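Local atomic coordinates of MOR (Lactococcus phage TP901-1, PDB entry 6TRI), a protein that probably acts as a phage antirepressor, a small helix-turn-helix-related protein that binds a partner protein, presumably the phage repressor, to influence the lysis-lysogeny decision. Residues Leu57-Gln62 with Lys66-Ala71. Residues are numbered along the deposited sequence; the frame is centred on the assembly and turned at random.
Sequences LELNPQ and KYFFNA
L59 spreads both of its methyl groups over one face of the Y67 ring. CD1 of L59 makes a CH-pi contact there, 4.2 Å from the centroid of the Y67 ring and 17° off the normal. CD1 of L59 lies toward the backbone end of the ring, 4.0 Å from CD2 of Y67. The second methyl sits above the same face nearer the phenol end, with CD2 of L59 4.1 Å from CZ of Y67. L59 turns its CG anti to its carbonyl carbon (chi1 -52°), which directs the isopropyl fork at helix 64-68.

The same methyl also packs against a second aromatic ring. CD1 of L59 meets the F68 ring obliquely, 4.0 Å from CE2 of F68, and thus bridges neighbouring residues of the helix. F68 goes on into the core, where its ring lies edge-to-face with W45 and rests on I50 and A53 of helix 47-57. K13 of helix 8-17 touches both L59 and Y67, placing that helix beside the leucine-tyrosine pair.

No hydrogen bond crosses between the two segments, and the side-chain bond within 57-62 is weak. E58, with positive phi (55°), ends the run of helix 47-57. Further along, N of Q62 makes this weak 3.5 Å hydrogen bond to OD1 of N60, an Asx-turn arrangement leading into the 3-10 segment 61-62. Outside the contact, O of F68 in helix 64-68 is hydrogen-bonded to a polar side chain of the partner protein, and P61 packs on one of its aromatic side chains.

Between these two segments the contact therefore rests on dispersion and CH-pi interactions, which depend on close fit and burial more than on direction, consistent with buried L59 and F68 beside a partly exposed Y67.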
loop_
_atom_site.group_PDB
_atom_site.type_symbol
_atom_site.label_atom_id
_atom_site.label_comp_id
_atom_site.label_asym_id
_atom_site.label_seq_id
_atom_site.Cartn_x
_atom_site.Cartn_y
_atom_site.Cartn_z
ATOM N N LEU B 57 -0.427 -13.915 7.365
ATOM C CA LEU B 57 0.338 -13.690 8.589
ATOM C C LEU B 57 -0.550 -13.286 9.763
ATOM O O LEU B 57 -0.070 -13.136 10.890
ATOM C CB LEU B 57 1.406 -12.627 8.344
ATOM C CG LEU B 57 2.431 -13.018 7.279
ATOM C CD1 LEU B 57 3.312 -11.836 6.924
ATOM C CD2 LEU B 57 3.270 -14.195 7.758
ATOM N N GLU B 58 -1.843 -13.127 9.488
ATOM C CA GLU B 58 -2.830 -12.742 10.495
ATOM C C GLU B 58 -2.417 -11.455 11.194
ATOM O O GLU B 58 -2.479 -11.349 12.417
ATOM C CB GLU B 58 -3.033 -13.865 11.514
ATOM C CG GLU B 58 -3.729 -15.092 10.942
ATOM C CD GLU B 58 -3.871 -16.216 11.951
ATOM O OE1 GLU B 58 -2.843 -16.635 12.525
ATOM O OE2 GLU B 58 -5.010 -16.679 12.170
ATOM N N LEU B 59 -1.990 -10.479 10.401
ATOM C CA LEU B 59 -1.579 -9.187 10.925
ATOM C C LEU B 59 -2.785 -8.335 11.301
ATOM O O LEU B 59 -3.852 -8.448 10.693
ATOM C CB LEU B 59 -0.720 -8.441 9.901
ATOM C CG LEU B 59 0.474 -9.197 9.313
ATOM C CD1 LEU B 59 1.245 -8.322 8.333
ATOM C CD2 LEU B 59 1.381 -9.682 10.420
ATOM N N ASN B 60 -2.614 -7.491 12.313
ATOM C CA ASN B 60 -3.603 -6.471 12.632
ATOM C C ASN B 60 -3.532 -5.389 11.566
ATOM O O ASN B 60 -2.465 -4.820 11.334
ATOM C CB ASN B 60 -3.356 -5.885 14.026
ATOM C CG ASN B 60 -4.290 -4.727 14.355
ATOM O OD1 ASN B 60 -5.419 -4.661 13.871
ATOM N ND2 ASN B 60 -3.813 -3.803 15.185
ATOM N N PRO B 61 -4.663 -5.121 10.894
ATOM C CA PRO B 61 -4.720 -4.138 9.806
ATOM C C PRO B 61 -4.188 -2.762 10.195
ATOM O O PRO B 61 -3.668 -2.050 9.340
ATOM C CB PRO B 61 -6.213 -4.067 9.485
ATOM C CG PRO B 61 -6.724 -5.412 9.842
ATOM C CD PRO B 61 -5.943 -5.833 11.055
ATOM N N GLN B 62 -4.305 -2.397 11.467
ATOM C CA GLN B 62 -3.833 -1.095 11.922
ATOM C C GLN B 62 -2.308 -1.040 11.998
ATOM O O GLN B 62 -1.724 0.039 12.092
ATOM C CB GLN B 62 -4.441 -0.759 13.282
ATOM C CG GLN B 62 -5.950 -0.912 13.318
ATOM C CD GLN B 62 -6.551 -0.457 14.627
ATOM O OE1 GLN B 62 -6.108 0.526 15.220
ATOM N NE2 GLN B 62 -7.567 -1.175 15.089
ATOM N N LYS B 66 3.281 -0.031 9.662
ATOM C CA LYS B 66 4.554 -0.364 10.285
ATOM C C LYS B 66 5.207 -1.574 9.624
ATOM O O LYS B 66 6.407 -1.805 9.778
ATOM C CB LYS B 66 4.364 -0.624 11.779
ATOM C CG LYS B 66 5.423 0.032 12.649
ATOM C CD LYS B 66 5.459 1.537 12.418
ATOM C CE LYS B 66 6.804 2.131 12.807
ATOM N NZ LYS B 66 7.122 3.359 12.027
ATOM N N TYR B 67 4.417 -2.339 8.882
ATOM C CA TYR B 67 4.921 -3.552 8.247
ATOM C C TYR B 67 5.362 -3.330 6.801
ATOM O O TYR B 67 6.353 -3.909 6.359
ATOM C CB TYR B 67 3.861 -4.655 8.296
ATOM C CG TYR B 67 3.807 -5.395 9.612
ATOM C CD1 TYR B 67 4.831 -6.251 9.989
ATOM C CD2 TYR B 67 2.726 -5.250 10.472
ATOM C CE1 TYR B 67 4.790 -6.933 11.190
ATOM C CE2 TYR B 67 2.674 -5.931 11.678
ATOM C CZ TYR B 67 3.711 -6.772 12.030
ATOM O OH TYR B 67 3.672 -7.455 13.224
ATOM N N PHE B 68 4.633 -2.493 6.069
ATOM C CA PHE B 68 4.874 -2.339 4.638
ATOM C C PHE B 68 5.234 -0.914 4.228
ATOM O O PHE B 68 5.687 -0.685 3.108
ATOM C CB PHE B 68 3.644 -2.794 3.846
ATOM C CG PHE B 68 3.254 -4.223 4.095
ATOM C CD1 PHE B 68 3.778 -5.242 3.319
ATOM C CD2 PHE B 68 2.358 -4.546 5.099
ATOM C CE1 PHE B 68 3.422 -6.560 3.545
ATOM C CE2 PHE B 68 1.998 -5.861 5.331
ATOM C CZ PHE B 68 2.530 -6.868 4.554
ATOM N N PHE B 69 5.038 0.045 5.126
ATOM C CA PHE B 69 5.232 1.444 4.760
ATOM C C PHE B 69 6.161 2.185 5.716
ATOM O O PHE B 69 5.993 3.377 5.962
ATOM C CB PHE B 69 3.878 2.148 4.681
ATOM C CG PHE B 69 2.918 1.491 3.732
ATOM C CD1 PHE B 69 2.920 1.821 2.387
ATOM C CD2 PHE B 69 2.028 0.530 4.181
ATOM C CE1 PHE B 69 2.044 1.212 1.507
ATOM C CE2 PHE B 69 1.151 -0.084 3.307
ATOM C CZ PHE B 69 1.159 0.257 1.968
ATOM N N ASN B 70 7.150 1.469 6.241
ATOM C CA ASN B 70 8.139 2.063 7.127
ATOM C C ASN B 70 9.402 2.431 6.356
ATOM O O ASN B 70 10.218 1.567 6.037
ATOM C CB ASN B 70 8.467 1.105 8.276
ATOM C CG ASN B 70 9.400 1.714 9.304
ATOM O OD1 ASN B 70 9.489 2.934 9.433
ATOM N ND2 ASN B 70 10.102 0.862 10.043
ATOM N N ALA B 71 9.551 3.715 6.049
ATOM C CA ALA B 71 10.711 4.198 5.308
ATOM C C ALA B 71 11.995 4.066 6.126
ATOM O O ALA B 71 11.995 4.275 7.340
ATOM C CB ALA B 71 10.501 5.645 4.884
#